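Local coordinates for metagenomic carboxyl esterase MGS0156 (Uncultured organism, PDB 5D8M), which probably hydrolyses carboxylic ester bonds, using what appears to be an alpha/beta-hydrolase fold, at residues A[56-67]-A[291-299]; A[151-162]-A[177-188]. One frame throughout, in Å; residues are numbered along the deposited sequence.

Interaction 1 (A[56-67]-A[291-299]); sequences RSSDGDGILWRL and LLGYPNADH
Asn-296 lays its amide over one face of the Trp-65 indole, near the rim, the two planes 39° apart and CG 3.3 Å from NE1 of Trp-65. Its CG stands anti to the backbone N (chi1 -168°), a setting that also carries ND2 to Asp-61 O at 2.9 Å; the donor lies above that carbonyl plane. Asparagine suits the place because one short side chain offers both a flat surface and an N-H. Backbone bonds close the packed part: Trp-65 N to Tyr-294 O is 2.9 Å and Asn-296 N to Ile-63 O is 3.0 Å, flanking a single bridge between Leu-64 and Pro-295. Farther along, Leu-67 sets CD2 over the Tyr-294 ring in a CH-pi contact, 3.7 Å from CZ. With an alanine at Trp-65, the Asn-296 amide would probably lose the ring it lies on and Phe-251 its stacking partner. By contrast, on the looser side, where the type II' turn from Asp-59 to Gly-62 lies, Asp-61 turns its carboxylate to Arg-66 of its own loop in a two-nitrogen salt bridge. Arg-56 NH1 donates to both Gly-62 O (2.8 Å) and Asn-296 O (3.2 Å). The loop packs Ile-63 on helix 34-48, while Leu-292 and Pro-295 lie against strand 244-248; Trp-65 NE1 donates to Phe-251 O just beyond that strand.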
loop_
_atom_site.group_PDB
_atom_site.type_symbol
_atom_site.label_atom_id
_atom_site.label_comp_id
_atom_site.label_asym_id
_atom_site.label_seq_id
_atom_site.Cartn_x
_atom_site.Cartn_y
_atom_site.Cartn_z
ATOM N N ARG A 56 -1.499 -10.805 17.291
ATOM C CA ARG A 56 -2.266 -10.042 18.273
ATOM C C ARG A 56 -3.699 -10.559 18.234
ATOM O O ARG A 56 -4.046 -11.365 17.362
ATOM C CB ARG A 56 -2.234 -8.540 17.958
ATOM C CG ARG A 56 -2.799 -8.208 16.576
ATOM C CD ARG A 56 -3.119 -6.703 16.400
ATOM N NE ARG A 56 -1.920 -5.878 16.349
ATOM C CZ ARG A 56 -1.896 -4.593 16.003
ATOM N NH1 ARG A 56 -3.020 -3.947 15.673
ATOM N NH2 ARG A 56 -0.737 -3.951 15.991
ATOM N N SER A 57 -4.541 -10.096 19.148
ATOM C CA SER A 57 -5.935 -10.523 19.117
ATOM C C SER A 57 -6.618 -9.950 17.891
ATOM O O SER A 57 -6.363 -8.802 17.526
ATOM C CB SER A 57 -6.686 -10.091 20.370
ATOM O OG SER A 57 -8.055 -10.455 20.251
ATOM N N SER A 58 -7.480 -10.744 17.259
ATOM C CA SER A 58 -8.257 -10.279 16.108
ATOM C C SER A 58 -9.619 -9.683 16.509
ATOM O O SER A 58 -10.340 -9.132 15.662
ATOM C CB SER A 58 -8.473 -11.426 15.113
ATOM O OG SER A 58 -9.221 -12.457 15.719
ATOM N N ASP A 59 -9.964 -9.797 17.790
ATOM C CA ASP A 59 -11.248 -9.314 18.295
ATOM C C ASP A 59 -11.425 -7.805 18.149
ATOM O O ASP A 59 -10.466 -7.043 18.275
ATOM C CB ASP A 59 -11.420 -9.686 19.772
ATOM C CG ASP A 59 -11.466 -11.180 19.992
ATOM O OD1 ASP A 59 -11.528 -11.931 18.996
ATOM O OD2 ASP A 59 -11.449 -11.606 21.165
ATOM N N GLY A 60 -12.661 -7.384 17.911
ATOM C CA GLY A 60 -12.989 -5.974 17.808
ATOM C C GLY A 60 -12.262 -5.278 16.664
ATOM O O GLY A 60 -12.347 -5.691 15.514
ATOM N N ASP A 61 -11.536 -4.223 17.000
ATOM C CA ASP A 61 -10.799 -3.434 16.030
ATOM C C ASP A 61 -9.319 -3.820 16.026
ATOM O O ASP A 61 -8.527 -3.193 15.331
ATOM C CB ASP A 61 -10.947 -1.935 16.336
ATOM C CG ASP A 61 -12.384 -1.470 16.305
ATOM O OD1 ASP A 61 -13.073 -1.691 15.273
ATOM O OD2 ASP A 61 -12.824 -0.887 17.324
ATOM N N GLY A 62 -8.965 -4.852 16.799
ATOM C CA GLY A 62 -7.587 -5.305 16.945
ATOM C C GLY A 62 -6.748 -5.423 15.669
ATOM O O GLY A 62 -5.631 -4.923 15.608
ATOM N N ILE A 63 -7.268 -6.095 14.651
ATOM C CA ILE A 63 -6.542 -6.164 13.390
ATOM C C ILE A 63 -7.140 -5.262 12.311
ATOM O O ILE A 63 -6.406 -4.670 11.513
ATOM C CB ILE A 63 -6.450 -7.615 12.841
ATOM C CG1 ILE A 63 -7.838 -8.265 12.714
ATOM C CG2 ILE A 63 -5.501 -8.447 13.729
ATOM C CD1 ILE A 63 -7.867 -9.596 11.868
ATOM N N LEU A 64 -8.462 -5.152 12.293
ATOM C CA LEU A 64 -9.170 -4.408 11.251
ATOM C C LEU A 64 -10.280 -3.596 11.854
ATOM O O LEU A 64 -11.157 -4.154 12.514
ATOM C CB LEU A 64 -9.759 -5.360 10.213
ATOM C CG LEU A 64 -8.777 -6.219 9.420
ATOM C CD1 LEU A 64 -9.526 -7.396 8.775
ATOM C CD2 LEU A 64 -8.096 -5.351 8.327
ATOM N N TRP A 65 -10.244 -2.285 11.631
ATOM C CA TRP A 65 -11.264 -1.391 12.179
ATOM C C TRP A 65 -12.629 -1.784 11.674
ATOM O O TRP A 65 -12.772 -2.188 10.519
ATOM C CB TRP A 65 -10.996 0.068 11.800
ATOM C CG TRP A 65 -9.852 0.673 12.529
ATOM C CD1 TRP A 65 -8.580 0.851 12.059
ATOM C CD2 TRP A 65 -9.863 1.175 13.867
ATOM N NE1 TRP A 65 -7.801 1.446 13.022
ATOM C CE2 TRP A 65 -8.561 1.647 14.146
ATOM C CE3 TRP A 65 -10.846 1.274 14.861
ATOM C CZ2 TRP A 65 -8.220 2.218 15.368
ATOM C CZ3 TRP A 65 -10.499 1.842 16.086
ATOM C CH2 TRP A 65 -9.194 2.304 16.326
ATOM N N ARG A 66 -13.623 -1.658 12.547
ATOM C CA ARG A 66 -15.008 -1.883 12.176
ATOM C C ARG A 66 -15.684 -0.573 11.814
ATOM O O ARG A 66 -16.305 0.039 12.666
ATOM C CB ARG A 66 -15.786 -2.524 13.330
ATOM C CG ARG A 66 -15.277 -3.870 13.779
ATOM C CD ARG A 66 -15.821 -4.238 15.159
ATOM N NE ARG A 66 -15.206 -3.434 16.212
ATOM C CZ ARG A 66 -15.479 -3.552 17.510
ATOM N NH1 ARG A 66 -16.365 -4.448 17.926
ATOM N NH2 ARG A 66 -14.860 -2.777 18.397
ATOM N N LEU A 67 -15.577 -0.154 10.558
ATOM C CA LEU A 67 -16.302 1.014 10.082
ATOM C C LEU A 67 -17.751 0.620 9.862
ATOM O O LEU A 67 -18.074 -0.562 9.860
ATOM C CB LEU A 67 -15.677 1.579 8.795
ATOM C CG LEU A 67 -14.698 2.753 9.022
ATOM C CD1 LEU A 67 -13.418 2.283 9.697
ATOM C CD2 LEU A 67 -14.402 3.520 7.740
ATOM N N LEU A 291 -12.909 -2.838 -1.771
ATOM C CA LEU A 291 -12.387 -2.408 -0.472
ATOM C C LEU A 291 -12.292 -3.614 0.464
ATOM O O LEU A 291 -13.309 -4.250 0.769
ATOM C CB LEU A 291 -13.279 -1.329 0.151
ATOM C CG LEU A 291 -12.927 -0.880 1.575
ATOM C CD1 LEU A 291 -11.516 -0.277 1.644
ATOM C CD2 LEU A 291 -13.991 0.122 2.038
ATOM N N LEU A 292 -11.076 -3.924 0.895
ATOM C CA LEU A 292 -10.841 -5.050 1.762
ATOM C C LEU A 292 -10.936 -4.634 3.229
ATOM O O LEU A 292 -11.232 -5.463 4.078
ATOM C CB LEU A 292 -9.462 -5.677 1.492
ATOM C CG LEU A 292 -9.215 -6.213 0.094
ATOM C CD1 LEU A 292 -7.802 -6.775 0.026
ATOM C CD2 LEU A 292 -10.261 -7.261 -0.253
ATOM N N GLY A 293 -10.669 -3.366 3.537
ATOM C CA GLY A 293 -10.786 -2.918 4.908
ATOM C C GLY A 293 -9.724 -1.961 5.383
ATOM O O GLY A 293 -9.005 -1.313 4.594
ATOM N N TYR A 294 -9.644 -1.856 6.701
ATOM C CA TYR A 294 -8.840 -0.823 7.345
ATOM C C TYR A 294 -7.954 -1.413 8.445
ATOM O O TYR A 294 -8.373 -1.491 9.588
ATOM C CB TYR A 294 -9.749 0.273 7.931
ATOM C CG TYR A 294 -10.661 0.952 6.914
ATOM C CD1 TYR A 294 -11.895 0.389 6.571
ATOM C CD2 TYR A 294 -10.282 2.141 6.282
ATOM C CE1 TYR A 294 -12.728 0.988 5.647
ATOM C CE2 TYR A 294 -11.133 2.760 5.337
ATOM C CZ TYR A 294 -12.344 2.171 5.036
ATOM O OH TYR A 294 -13.197 2.740 4.133
ATOM N N PRO A 295 -6.732 -1.840 8.086
ATOM C CA PRO A 295 -5.778 -2.326 9.086
ATOM C C PRO A 295 -5.553 -1.315 10.185
ATOM O O PRO A 295 -5.344 -0.149 9.892
ATOM C CB PRO A 295 -4.497 -2.524 8.289
ATOM C CG PRO A 295 -4.974 -2.771 6.876
ATOM C CD PRO A 295 -6.166 -1.866 6.719
ATOM N N ASN A 296 -5.604 -1.774 11.426
ATOM C CA ASN A 296 -5.352 -0.948 12.595
ATOM C C ASN A 296 -3.844 -0.821 12.822
ATOM O O ASN A 296 -3.248 -1.550 13.612
ATOM C CB ASN A 296 -6.044 -1.558 13.834
ATOM C CG ASN A 296 -6.077 -0.604 15.008
ATOM O OD1 ASN A 296 -5.400 0.448 15.002
ATOM N ND2 ASN A 296 -6.843 -0.971 16.043
ATOM N N ALA A 297 -3.232 0.117 12.117
ATOM C CA ALA A 297 -1.791 0.163 12.000
ATOM C C ALA A 297 -1.437 1.500 11.368
ATOM O O ALA A 297 -2.244 2.035 10.587
ATOM C CB ALA A 297 -1.281 -1.026 11.106
ATOM N N ASP A 298 -0.239 2.021 11.635
ATOM C CA ASP A 298 0.150 3.262 10.980
ATOM C C ASP A 298 0.804 2.905 9.638
ATOM O O ASP A 298 0.910 1.737 9.281
ATOM C CB ASP A 298 1.062 4.148 11.886
ATOM C CG ASP A 298 2.441 3.509 12.199
ATOM O OD1 ASP A 298 3.003 2.767 11.353
ATOM O OD2 ASP A 298 3.007 3.808 13.282
ATOM N N HIS A 299 1.214 3.922 8.896
ATOM C CA HIS A 299 1.708 3.753 7.534
ATOM C C HIS A 299 2.810 2.708 7.401
ATOM O O HIS A 299 2.824 1.934 6.448
ATOM C CB HIS A 299 2.212 5.102 7.015
ATOM C CG HIS A 299 2.479 5.117 5.546
ATOM N ND1 HIS A 299 1.472 5.036 4.607
ATOM C CD2 HIS A 299 3.642 5.196 4.852
ATOM C CE1 HIS A 299 2.003 5.085 3.398
ATOM N NE2 HIS A 299 3.315 5.174 3.520
HETATM O O HOH W 1 -11.980 -3.133 8.029
#

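Interaction 2 (A[151-162]-A[177-188]); sequences TIVFVTHSKGAV and RTAAVVSVAGAI
Ile-152 places CG1 over one face of the Arg-177 guanidinium, 3.6 Å from CZ, the two side chains crossing at about a right angle. A bend at chi2 (71°) folds the arginine back to this position, where NH1 donates to Asp-150 O; a branched aliphatic residue suits the flat face of the guanidinium, which offers no N-H and is poorly hydrated. Phe-154, next in buried area, turns its ring edge to Thr-178: CE2 lies 3.4 Å from OG1, in the ring plane, and 3.6 Å from CG2. That hydroxyl is bonded to Leu-174 O, so the threonine serves both a polar mate and an aromatic rim. Val-182, the third, points to the other face of the sheet, where Val-182 CG2 lies 4.2 Å from Val-153 CG1, while its backbone joins the ladder of two parallel strands. Its N reaches Phe-154 O at 2.8 Å, and its O accepts from both N and OG1 of Thr-156, the latter at 3.0 Å. Beta-branched residues fit such extended strands well. Past the strands Ser-158, with positive phi (57°), makes a sharp turn into helix 159-170, consistent with a nucleophile elbow; a side chain on Gly-186 would collide with Ala-161 CB. The two strands and intervening helices 159-170 and 172-177 form a beta-alpha-beta crossover, with Val-181 packed on Leu-168 of helix 159-170, Phe-154 on helix 132-143, and strand 87-92 paired along the far edge of 151-157.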
loop_
_atom_site.group_PDB
_atom_site.type_symbol
_atom_site.label_atom_id
_atom_site.label_comp_id
_atom_site.label_asym_id
_atom_site.label_seq_id
_atom_site.Cartn_x
_atom_site.Cartn_y
_atom_site.Cartn_z
ATOM N N THR A 151 0.480 -16.557 -12.088
ATOM C CA THR A 151 -0.555 -15.539 -12.025
ATOM C C THR A 151 -0.050 -14.345 -11.201
ATOM O O THR A 151 0.252 -14.468 -10.010
ATOM C CB THR A 151 -1.863 -16.117 -11.457
ATOM O OG1 THR A 151 -2.309 -17.178 -12.312
ATOM C CG2 THR A 151 -2.929 -15.053 -11.429
ATOM N N ILE A 152 0.079 -13.200 -11.862
ATOM C CA ILE A 152 0.718 -12.034 -11.269
ATOM C C ILE A 152 -0.261 -11.206 -10.430
ATOM O O ILE A 152 -1.276 -10.713 -10.940
ATOM C CB ILE A 152 1.341 -11.144 -12.360
ATOM C CG1 ILE A 152 2.425 -11.926 -13.105
ATOM C CG2 ILE A 152 1.893 -9.864 -11.755
ATOM C CD1 ILE A 152 3.583 -12.393 -12.201
ATOM N N VAL A 153 0.034 -11.100 -9.135
ATOM C CA VAL A 153 -0.746 -10.267 -8.231
ATOM C C VAL A 153 0.175 -9.249 -7.561
ATOM O O VAL A 153 0.987 -9.607 -6.714
ATOM C CB VAL A 153 -1.473 -11.121 -7.164
ATOM C CG1 VAL A 153 -2.172 -10.206 -6.117
ATOM C CG2 VAL A 153 -2.478 -12.053 -7.839
ATOM N N PHE A 154 0.069 -7.983 -7.953
ATOM C CA PHE A 154 0.854 -6.937 -7.307
ATOM C C PHE A 154 0.328 -6.706 -5.899
ATOM O O PHE A 154 -0.886 -6.664 -5.690
ATOM C CB PHE A 154 0.791 -5.617 -8.089
ATOM C CG PHE A 154 1.591 -5.625 -9.376
ATOM C CD1 PHE A 154 2.961 -5.443 -9.350
ATOM C CD2 PHE A 154 0.963 -5.811 -10.608
ATOM C CE1 PHE A 154 3.717 -5.437 -10.523
ATOM C CE2 PHE A 154 1.713 -5.804 -11.792
ATOM C CZ PHE A 154 3.096 -5.608 -11.745
ATOM N N VAL A 155 1.251 -6.590 -4.947
ATOM C CA VAL A 155 0.929 -6.122 -3.612
ATOM C C VAL A 155 1.841 -4.948 -3.340
ATOM O O VAL A 155 3.064 -5.100 -3.312
ATOM C CB VAL A 155 1.120 -7.206 -2.545
ATOM C CG1 VAL A 155 0.735 -6.664 -1.180
ATOM C CG2 VAL A 155 0.255 -8.435 -2.895
ATOM N N THR A 156 1.241 -3.769 -3.218
ATOM C CA THR A 156 1.983 -2.527 -3.298
ATOM C C THR A 156 1.791 -1.743 -2.021
ATOM O O THR A 156 0.783 -1.924 -1.332
ATOM C CB THR A 156 1.508 -1.684 -4.529
ATOM O OG1 THR A 156 0.136 -1.281 -4.359
ATOM C CG2 THR A 156 1.559 -2.510 -5.807
ATOM N N HIS A 157 2.747 -0.865 -1.708
ATOM C CA HIS A 157 2.658 -0.035 -0.514
ATOM C C HIS A 157 2.951 1.418 -0.892
ATOM O O HIS A 157 3.889 1.697 -1.660
ATOM C CB HIS A 157 3.649 -0.534 0.562
ATOM C CG HIS A 157 3.662 0.287 1.822
ATOM N ND1 HIS A 157 4.799 0.912 2.287
ATOM C CD2 HIS A 157 2.686 0.567 2.717
ATOM C CE1 HIS A 157 4.527 1.533 3.420
ATOM N NE2 HIS A 157 3.253 1.334 3.708
ATOM N N SER A 158 2.127 2.325 -0.368
ATOM C CA SER A 158 2.395 3.749 -0.505
ATOM C C SER A 158 2.518 4.184 -1.976
ATOM O O SER A 158 1.659 3.919 -2.804
ATOM C CB SER A 158 3.668 4.080 0.270
ATOM O OG SER A 158 3.874 5.475 0.384
ATOM N N LYS A 159 3.636 4.829 -2.297
ATOM C CA LYS A 159 3.871 5.272 -3.677
ATOM C C LYS A 159 3.969 4.097 -4.674
ATOM O O LYS A 159 3.761 4.261 -5.889
ATOM C CB LYS A 159 5.142 6.136 -3.739
ATOM C CG LYS A 159 5.417 6.734 -5.134
ATOM C CD LYS A 159 6.535 7.775 -5.097
ATOM C CE LYS A 159 7.099 8.017 -6.499
ATOM N NZ LYS A 159 7.822 6.773 -7.005
ATOM N N GLY A 160 4.299 2.912 -4.167
ATOM C CA GLY A 160 4.394 1.734 -5.026
ATOM C C GLY A 160 3.108 1.438 -5.764
ATOM O O GLY A 160 3.106 0.939 -6.902
ATOM N N ALA A 161 1.990 1.752 -5.115
ATOM C CA ALA A 161 0.693 1.517 -5.722
ATOM C C ALA A 161 0.515 2.339 -6.983
ATOM O O ALA A 161 -0.025 1.854 -7.966
ATOM C CB ALA A 161 -0.437 1.832 -4.717
ATOM N N VAL A 162 0.972 3.584 -6.973
ATOM C CA VAL A 162 0.738 4.408 -8.146
ATOM C C VAL A 162 1.870 4.265 -9.143
ATOM O O VAL A 162 1.636 4.468 -10.323
ATOM C CB VAL A 162 0.512 5.877 -7.769
ATOM C CG1 VAL A 162 -0.786 5.968 -6.949
ATOM C CG2 VAL A 162 1.663 6.426 -6.972
ATOM N N ARG A 177 -0.716 -8.983 -18.799
ATOM C CA ARG A 177 0.005 -9.973 -18.011
ATOM C C ARG A 177 -0.484 -10.040 -16.544
ATOM O O ARG A 177 -0.223 -11.005 -15.822
ATOM C CB ARG A 177 1.500 -9.630 -18.049
ATOM C CG ARG A 177 2.410 -10.567 -17.306
ATOM C CD ARG A 177 2.518 -11.913 -18.019
ATOM N NE ARG A 177 3.278 -12.852 -17.201
ATOM C CZ ARG A 177 2.732 -13.645 -16.280
ATOM N NH1 ARG A 177 1.418 -13.620 -16.075
ATOM N NH2 ARG A 177 3.503 -14.465 -15.568
ATOM N N THR A 178 -1.179 -8.998 -16.106
ATOM C CA THR A 178 -1.446 -8.800 -14.680
ATOM C C THR A 178 -2.857 -9.240 -14.305
ATOM O O THR A 178 -3.820 -8.790 -14.928
ATOM C CB THR A 178 -1.254 -7.312 -14.300
ATOM O OG1 THR A 178 0.099 -6.922 -14.581
ATOM C CG2 THR A 178 -1.555 -7.064 -12.813
ATOM N N ALA A 179 -2.995 -10.076 -13.278
ATOM C CA ALA A 179 -4.333 -10.460 -12.812
ATOM C C ALA A 179 -4.940 -9.461 -11.806
ATOM O O ALA A 179 -6.146 -9.202 -11.820
ATOM C CB ALA A 179 -4.307 -11.838 -12.202
ATOM N N ALA A 180 -4.115 -8.910 -10.935
ATOM C CA ALA A 180 -4.653 -8.122 -9.831
ATOM C C ALA A 180 -3.644 -7.145 -9.277
ATOM O O ALA A 180 -2.428 -7.395 -9.331
ATOM C CB ALA A 180 -5.143 -9.053 -8.718
ATOM N N VAL A 181 -4.153 -6.023 -8.758
ATOM C CA VAL A 181 -3.349 -5.089 -7.968
ATOM C C VAL A 181 -3.975 -4.886 -6.623
ATOM O O VAL A 181 -5.132 -4.499 -6.545
ATOM C CB VAL A 181 -3.233 -3.704 -8.613
ATOM C CG1 VAL A 181 -2.422 -2.770 -7.694
ATOM C CG2 VAL A 181 -2.609 -3.817 -10.012
ATOM N N VAL A 182 -3.201 -5.119 -5.571
ATOM C CA VAL A 182 -3.639 -4.842 -4.222
ATOM C C VAL A 182 -2.858 -3.662 -3.687
ATOM O O VAL A 182 -1.630 -3.664 -3.686
ATOM C CB VAL A 182 -3.418 -6.042 -3.296
ATOM C CG1 VAL A 182 -3.931 -5.700 -1.900
ATOM C CG2 VAL A 182 -4.132 -7.269 -3.867
ATOM N N SER A 183 -3.582 -2.645 -3.260
ATOM C CA SER A 183 -3.003 -1.467 -2.657
ATOM C C SER A 183 -3.048 -1.578 -1.128
ATOM O O SER A 183 -4.130 -1.755 -0.552
ATOM C CB SER A 183 -3.801 -0.227 -3.135
ATOM O OG SER A 183 -3.207 0.978 -2.697
ATOM N N VAL A 184 -1.895 -1.456 -0.479
ATOM C CA VAL A 184 -1.797 -1.425 0.970
ATOM C C VAL A 184 -1.277 -0.054 1.423
ATOM O O VAL A 184 -0.104 0.266 1.212
ATOM C CB VAL A 184 -0.848 -2.538 1.492
ATOM C CG1 VAL A 184 -0.854 -2.589 3.003
ATOM C CG2 VAL A 184 -1.247 -3.917 0.880
ATOM N N ALA A 185 -2.149 0.747 2.040
ATOM C CA ALA A 185 -1.841 2.139 2.331
ATOM C C ALA A 185 -1.254 2.824 1.082
ATOM O O ALA A 185 -0.284 3.577 1.163
ATOM C CB ALA A 185 -0.874 2.246 3.512
ATOM N N GLY A 186 -1.848 2.554 -0.074
ATOM C CA GLY A 186 -1.374 3.147 -1.303
ATOM C C GLY A 186 -1.780 4.593 -1.420
ATOM O O GLY A 186 -2.887 4.973 -1.043
ATOM N N ALA A 187 -0.889 5.407 -1.962
ATOM C CA ALA A 187 -1.133 6.844 -2.073
ATOM C C ALA A 187 -1.925 7.147 -3.332
ATOM O O ALA A 187 -1.468 7.900 -4.192
ATOM C CB ALA A 187 0.208 7.611 -2.085
ATOM N N ILE A 188 -3.115 6.570 -3.439
ATOM C CA ILE A 188 -3.872 6.637 -4.695
ATOM C C ILE A 188 -4.169 8.084 -5.122
ATOM O O ILE A 188 -3.966 8.459 -6.282
ATOM C CB ILE A 188 -5.189 5.844 -4.582
ATOM C CG1 ILE A 188 -4.934 4.425 -4.044
ATOM C CG2 ILE A 188 -5.944 5.834 -5.934
ATOM C CD1 ILE A 188 -3.862 3.620 -4.802
HETATM O O HOH W 2 -1.350 -13.106 -14.306
#

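Overall arrangement
Interactions 1 and 2 have centres about 19 Å apart and share one parallel sheet, in which strand 244-248 separates strand 290-293 from the central pair 178-184 and 151-157. Along the chain, 56-67 comes first, both halves of interaction 2 follow, and 291-299 comes last, so interaction 1 ties the chain's early and late parts together around the crossover. The two contacts meet at the C-terminal ends of the strands: His-299 O lies 2.8 Å from His-157 NE2, and in one of its two conformers Ser-158 OG comes near His-299 NE2, a weak and uncertain bond. With Asp-276 bonded to His-299 ND1, the arrangement is consistent with the catalytic triad of an alpha/beta-hydrolase.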